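Local atomic coordinates of AgaA (Rhizobium radiobacter, PDB entry 6HLX), a protein that binds the opine agropinic acid in the periplasm as the substrate-binding component of an ABC transporter, for import into the bacterial cell. Residues Gly35-Gly40 with Tyr130-Glu135; Phe62-Arg67 with Ala126-Leu131. All blocks are in the same frame, centred on the assembly; numbering follows the deposited sequence.

Contact 1: Gly35-Gly40 with Tyr130-Glu135; sequences GLVNYG and YLALPE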
loop_
_atom_site.group_PDB
_atom_site.type_symbol
_atom_site.label_atom_id
_atom_site.label_comp_id
_atom_site.label_asym_id
_atom_site.label_seq_id
_atom_site.Cartn_x
_atom_site.Cartn_y
_atom_site.Cartn_z
ATOM N N GLY A 35 -3.397 15.621 0.880
ATOM C CA GLY A 35 -4.630 15.530 0.099
ATOM C C GLY A 35 -5.720 16.367 0.730
ATOM O O GLY A 35 -5.461 17.134 1.671
ATOM N N LEU A 36 -6.968 16.211 0.246
ATOM C CA LEU A 36 -8.116 16.897 0.844
ATOM C C LEU A 36 -8.239 16.418 2.293
ATOM O O LEU A 36 -8.479 17.204 3.206
ATOM C CB LEU A 36 -9.391 16.547 0.069
ATOM C CG LEU A 36 -9.470 17.166 -1.323
ATOM C CD1 LEU A 36 -10.556 16.482 -2.175
ATOM C CD2 LEU A 36 -9.631 18.689 -1.237
ATOM N N VAL A 37 -8.001 15.114 2.478
ATOM C CA VAL A 37 -8.000 14.423 3.769
ATOM C C VAL A 37 -6.814 13.455 3.787
ATOM O O VAL A 37 -6.322 13.063 2.726
ATOM C CB VAL A 37 -9.320 13.645 4.006
ATOM C CG1 VAL A 37 -10.505 14.585 4.225
ATOM C CG2 VAL A 37 -9.605 12.652 2.869
ATOM N N ASN A 38 -6.367 13.082 4.978
ATOM C CA ASN A 38 -5.339 12.040 5.134
ATOM C C ASN A 38 -5.632 11.363 6.443
ATOM O O ASN A 38 -6.271 11.972 7.306
ATOM C CB ASN A 38 -3.939 12.622 5.141
ATOM C CG ASN A 38 -3.486 13.060 3.767
ATOM O OD1 ASN A 38 -3.426 14.257 3.469
ATOM N ND2 ASN A 38 -3.177 12.099 2.884
ATOM N N TYR A 39 -5.161 10.110 6.624
ATOM C CA TYR A 39 -5.377 9.458 7.911
ATOM C C TYR A 39 -4.490 10.083 8.988
ATOM O O TYR A 39 -3.318 10.376 8.731
ATOM C CB TYR A 39 -5.029 7.972 7.779
ATOM C CG TYR A 39 -6.078 7.182 7.024
ATOM C CD1 TYR A 39 -7.312 6.891 7.602
ATOM C CD2 TYR A 39 -5.827 6.704 5.741
ATOM C CE1 TYR A 39 -8.257 6.112 6.930
ATOM C CE2 TYR A 39 -6.773 5.940 5.054
ATOM C CZ TYR A 39 -7.980 5.638 5.656
ATOM O OH TYR A 39 -8.891 4.869 4.966
ATOM N N GLY A 40 -5.047 10.229 10.183
ATOM C CA GLY A 40 -4.354 10.680 11.385
ATOM C C GLY A 40 -3.620 9.490 11.987
ATOM O O GLY A 40 -3.855 8.338 11.583
ATOM N N TYR A 130 -10.543 6.798 -0.075
ATOM C CA TYR A 130 -9.677 6.786 -1.268
ATOM C C TYR A 130 -9.039 8.156 -1.529
ATOM O O TYR A 130 -7.920 8.217 -2.048
ATOM C CB TYR A 130 -10.383 6.214 -2.505
ATOM C CG TYR A 130 -10.486 4.698 -2.450
ATOM C CD1 TYR A 130 -9.342 3.898 -2.474
ATOM C CD2 TYR A 130 -11.726 4.061 -2.423
ATOM C CE1 TYR A 130 -9.427 2.504 -2.448
ATOM C CE2 TYR A 130 -11.822 2.665 -2.410
ATOM C CZ TYR A 130 -10.668 1.895 -2.407
ATOM O OH TYR A 130 -10.731 0.518 -2.382
ATOM N N LEU A 131 -9.689 9.244 -1.062
ATOM C CA LEU A 131 -9.097 10.577 -1.189
ATOM C C LEU A 131 -7.950 10.790 -0.190
ATOM O O LEU A 131 -7.171 11.753 -0.315
ATOM C CB LEU A 131 -10.178 11.676 -1.077
ATOM C CG LEU A 131 -11.135 11.706 -2.272
ATOM C CD1 LEU A 131 -12.355 12.548 -1.958
ATOM C CD2 LEU A 131 -10.404 12.234 -3.582
ATOM N N ALA A 132 -7.824 9.860 0.787
ATOM C CA ALA A 132 -6.730 9.897 1.763
ATOM C C ALA A 132 -5.525 9.102 1.240
ATOM O O ALA A 132 -4.508 9.056 1.916
ATOM C CB ALA A 132 -7.190 9.330 3.106
ATOM N N LEU A 133 -5.619 8.442 0.070
ATOM C CA LEU A 133 -4.448 7.687 -0.414
ATOM C C LEU A 133 -3.239 8.606 -0.565
ATOM O O LEU A 133 -3.404 9.735 -1.033
ATOM C CB LEU A 133 -4.718 7.058 -1.801
ATOM C CG LEU A 133 -5.642 5.848 -1.846
ATOM C CD1 LEU A 133 -6.120 5.644 -3.258
ATOM C CD2 LEU A 133 -4.930 4.566 -1.346
ATOM N N PRO A 134 -1.998 8.098 -0.377
ATOM C CA PRO A 134 -0.813 8.945 -0.656
ATOM C C PRO A 134 -0.810 9.366 -2.144
ATOM O O PRO A 134 -0.213 10.386 -2.509
ATOM C CB PRO A 134 0.358 7.986 -0.383
ATOM C CG PRO A 134 -0.219 7.003 0.697
ATOM C CD PRO A 134 -1.618 6.768 0.164
ATOM N N GLU A 135 -1.497 8.572 -3.008
ATOM C CA GLU A 135 -1.543 8.862 -4.452
ATOM C C GLU A 135 -2.643 9.878 -4.824
ATOM O O GLU A 135 -2.730 10.275 -5.999
ATOM C CB GLU A 135 -1.681 7.539 -5.272
ATOM C CG GLU A 135 -0.428 6.652 -5.209
ATOM C CD GLU A 135 -0.041 6.125 -3.831
ATOM O OE1 GLU A 135 -0.941 5.674 -3.085
ATOM O OE2 GLU A 135 1.164 6.182 -3.484
HETATM O O HOH W 1 -7.289 14.144 -1.740
HETATM O O HOH W 2 -4.272 12.233 0.020
HETATM O O HOH W 3 -3.573 9.287 4.414
#
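Edge strand 37-39 of the five-stranded antiparallel sheet meets the end of helix 127-131 and the loop after it. The fold is that of a periplasmic solute-binding protein of family 5. The contact is buried, and its polar part runs largely through three waters. G35 opens the first segment. Its N-H gives an almost straight bond to OD1 of N38, 2.9 Å from G35 N, and uses a lone pair in the amide plane. This fixes the turn of the N38 amide and leaves ND2 on the side of the loop. L36 gives its backbone N-H to water 1, which in turn donates to L131 O. Its side chain meets L131 only loosely, CD1 to CD1. V37 places CG2 in the crowded position between its own N and carbonyl carbon. That methyl lies over the backbone between L131 and A132, 3.9 Å from A132 N. The carbonyl of V37 receives a CA-H...O contact from A132, with CA 3.3 Å from V37 O. N38 sends ND2 to two waters. Water 2 is held weakly by ND2 and lies beside L131 O and L133 O. Water 3 is gripped three times: it accepts from N38 ND2 and from Y39 N, and it donates to A132 O, 2.7 Å away. Water 3 thus ties the carbonyl of A132 to the strand. Y39 has CG anti to its carbonyl carbon (chi1 -75°), and the ring runs alongside A132. Its OH is hydrogen-bonded to D129 and T384. On the same ring, CE2 rests 3.9 Å from the methyl CB of A132, approached obliquely.

Contact 2: Phe62-Arg67 with Ala126-Leu131; sequences FTFHLR and AMIDYL. With ZN (zinc ion), chain R.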
loop_
_atom_site.group_PDB
_atom_site.type_symbol
_atom_site.label_atom_id
_atom_site.label_comp_id
_atom_site.label_asym_id
_atom_site.label_seq_id
_atom_site.Cartn_x
_atom_site.Cartn_y
_atom_site.Cartn_z
ATOM N N PHE A 62 -20.275 15.185 -2.832
ATOM C CA PHE A 62 -19.268 15.536 -1.826
ATOM C C PHE A 62 -18.882 16.995 -1.994
ATOM O O PHE A 62 -18.572 17.414 -3.112
ATOM C CB PHE A 62 -18.019 14.641 -2.024
ATOM C CG PHE A 62 -18.268 13.151 -1.843
ATOM C CD1 PHE A 62 -18.940 12.412 -2.820
ATOM C CD2 PHE A 62 -17.824 12.488 -0.703
ATOM C CE1 PHE A 62 -19.245 11.062 -2.615
ATOM C CE2 PHE A 62 -18.115 11.132 -0.507
ATOM C CZ PHE A 62 -18.794 10.420 -1.479
ATOM N N THR A 63 -18.900 17.767 -0.911
ATOM C CA THR A 63 -18.456 19.168 -0.985
ATOM C C THR A 63 -17.265 19.310 -0.083
ATOM O O THR A 63 -17.349 18.941 1.084
ATOM C CB THR A 63 -19.557 20.165 -0.584
ATOM O OG1 THR A 63 -20.664 20.001 -1.460
ATOM C CG2 THR A 63 -19.081 21.629 -0.672
ATOM N N PHE A 64 -16.187 19.900 -0.593
ATOM C CA PHE A 64 -14.984 20.160 0.204
ATOM C C PHE A 64 -14.795 21.642 0.333
ATOM O O PHE A 64 -14.770 22.350 -0.688
ATOM C CB PHE A 64 -13.739 19.543 -0.449
ATOM C CG PHE A 64 -13.865 18.041 -0.546
ATOM C CD1 PHE A 64 -13.416 17.223 0.487
ATOM C CD2 PHE A 64 -14.464 17.447 -1.654
ATOM C CE1 PHE A 64 -13.590 15.837 0.430
ATOM C CE2 PHE A 64 -14.633 16.059 -1.715
ATOM C CZ PHE A 64 -14.192 15.266 -0.673
ATOM N N HIS A 65 -14.684 22.120 1.579
ATOM C CA HIS A 65 -14.423 23.531 1.857
ATOM C C HIS A 65 -12.954 23.648 2.173
ATOM O O HIS A 65 -12.485 23.089 3.165
ATOM C CB HIS A 65 -15.321 24.027 2.980
ATOM C CG HIS A 65 -16.739 24.131 2.537
ATOM N ND1 HIS A 65 -17.146 25.114 1.649
ATOM C CD2 HIS A 65 -17.807 23.361 2.854
ATOM C CE1 HIS A 65 -18.449 24.935 1.489
ATOM N NE2 HIS A 65 -18.885 23.898 2.195
ATOM N N LEU A 66 -12.196 24.269 1.270
ATOM C CA LEU A 66 -10.744 24.306 1.389
ATOM C C LEU A 66 -10.223 25.219 2.485
ATOM O O LEU A 66 -10.697 26.339 2.660
ATOM C CB LEU A 66 -10.059 24.646 0.046
ATOM C CG LEU A 66 -10.404 23.768 -1.159
ATOM C CD1 LEU A 66 -9.593 24.206 -2.370
ATOM C CD2 LEU A 66 -10.188 22.258 -0.856
ATOM N N ARG A 67 -9.217 24.716 3.197
ATOM C CA ARG A 67 -8.492 25.423 4.244
ATOM C C ARG A 67 -7.632 26.496 3.563
ATOM O O ARG A 67 -7.261 26.341 2.391
ATOM C CB ARG A 67 -7.558 24.385 4.921
ATOM C CG ARG A 67 -6.913 24.834 6.203
ATOM C CD ARG A 67 -6.037 23.727 6.765
ATOM N NE ARG A 67 -6.784 22.560 7.239
ATOM C CZ ARG A 67 -7.431 22.494 8.400
ATOM N NH1 ARG A 67 -7.459 23.546 9.214
ATOM N NH2 ARG A 67 -8.051 21.375 8.760
ATOM N N ALA A 126 -16.806 4.778 0.563
ATOM C CA ALA A 126 -15.342 4.675 0.718
ATOM C C ALA A 126 -14.578 5.797 -0.004
ATOM O O ALA A 126 -13.351 5.828 0.056
ATOM C CB ALA A 126 -14.868 3.328 0.208
ATOM N N MET A 127 -15.288 6.678 -0.731
ATOM C CA MET A 127 -14.646 7.748 -1.495
ATOM C C MET A 127 -13.759 8.627 -0.619
ATOM O O MET A 127 -12.651 8.974 -1.044
ATOM C CB MET A 127 -15.690 8.587 -2.252
ATOM C CG MET A 127 -15.089 9.655 -3.185
ATOM S SD MET A 127 -13.859 8.993 -4.353
ATOM C CE MET A 127 -14.856 7.891 -5.329
ATOM N N ILE A 128 -14.236 9.016 0.589
ATOM C CA ILE A 128 -13.390 9.859 1.461
ATOM C C ILE A 128 -12.072 9.126 1.800
ATOM O O ILE A 128 -10.981 9.718 1.742
ATOM C CB ILE A 128 -14.161 10.308 2.740
ATOM C CG1 ILE A 128 -15.318 11.275 2.386
ATOM C CG2 ILE A 128 -13.233 10.949 3.773
ATOM C CD1 ILE A 128 -14.887 12.669 1.852
ATOM N N ASP A 129 -12.175 7.806 2.056
ATOM C CA ASP A 129 -10.966 7.006 2.352
ATOM C C ASP A 129 -10.011 6.965 1.150
ATOM O O ASP A 129 -8.793 7.128 1.329
ATOM C CB ASP A 129 -11.346 5.588 2.782
ATOM C CG ASP A 129 -12.083 5.566 4.110
ATOM O OD1 ASP A 129 -11.419 5.505 5.149
ATOM O OD2 ASP A 129 -13.324 5.609 4.100
ATOM N N TYR A 130 -10.543 6.798 -0.075
ATOM C CA TYR A 130 -9.677 6.786 -1.268
ATOM C C TYR A 130 -9.039 8.156 -1.529
ATOM O O TYR A 130 -7.920 8.217 -2.048
ATOM C CB TYR A 130 -10.383 6.214 -2.505
ATOM C CG TYR A 130 -10.486 4.698 -2.450
ATOM C CD1 TYR A 130 -9.342 3.898 -2.474
ATOM C CD2 TYR A 130 -11.726 4.061 -2.423
ATOM C CE1 TYR A 130 -9.427 2.504 -2.448
ATOM C CE2 TYR A 130 -11.822 2.665 -2.410
ATOM C CZ TYR A 130 -10.668 1.895 -2.407
ATOM O OH TYR A 130 -10.731 0.518 -2.382
ATOM N N LEU A 131 -9.689 9.244 -1.062
ATOM C CA LEU A 131 -9.097 10.577 -1.189
ATOM C C LEU A 131 -7.950 10.790 -0.190
ATOM O O LEU A 131 -7.171 11.753 -0.315
ATOM C CB LEU A 131 -10.178 11.676 -1.077
ATOM C CG LEU A 131 -11.135 11.706 -2.272
ATOM C CD1 LEU A 131 -12.355 12.548 -1.958
ATOM C CD2 LEU A 131 -10.404 12.234 -3.582
HETATM ZN ZN ZN R . -20.824 23.250 2.339
#
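Strand 61-66 of the antiparallel sheet packs one face on the short helix 127-131. Their segment axes cross at -42° and come no closer than 11.7 Å, so the two strand phenylalanines and the helix side chains M127, I128 and L131 bridge the distance. F62 and F64, two residues apart on the strand, both point toward the helix. The F62 ring carries M127 CG over one face, nearer the rim than the centre of the ring. M127 CB lies 3.7 Å from F62 CZ. The M127 chain then bends at chi2 and chi3, turning the sulfur and CE away from the strand. I128 CD1 comes to the edge of the F62 ring, near its plane. The same methyl reaches F64 CZ at 3.7 Å, so it sits between the two rings. F64 CZ also meets L131 CD1 at 3.5 Å. No hydrogen bond crosses the contact. H65 alternates with F64 and projects from the other face of the strand. Its NE2 binds a zinc ion at 2.0 Å, and E54 of strand 45-55 is a second ligand. In the sheet, strand 61-66 runs between 45-55 and 115-120, where F64 also touches Y53 and L118.

Contacts 1 and 2 lie with centres 9 Å apart on the same side of the chain's centre. Both use helix 127-131 and share Y130 and L131. Along the chain the strands come first, 37-39 and then 61-66, and both contacts end on the later helix. The two strands belong to one antiparallel sheet, with 45-55 between them. The helix therefore packs against two of its strands. The contacts also touch directly: L36 CD1 packs on F64 CD1 at 4.0 Å, and V37 CG2 lies 3.4 Å from I128 O. Together they seat helix 127-131 against strands 37-39 and 61-66; the touching residues of both contacts are buried.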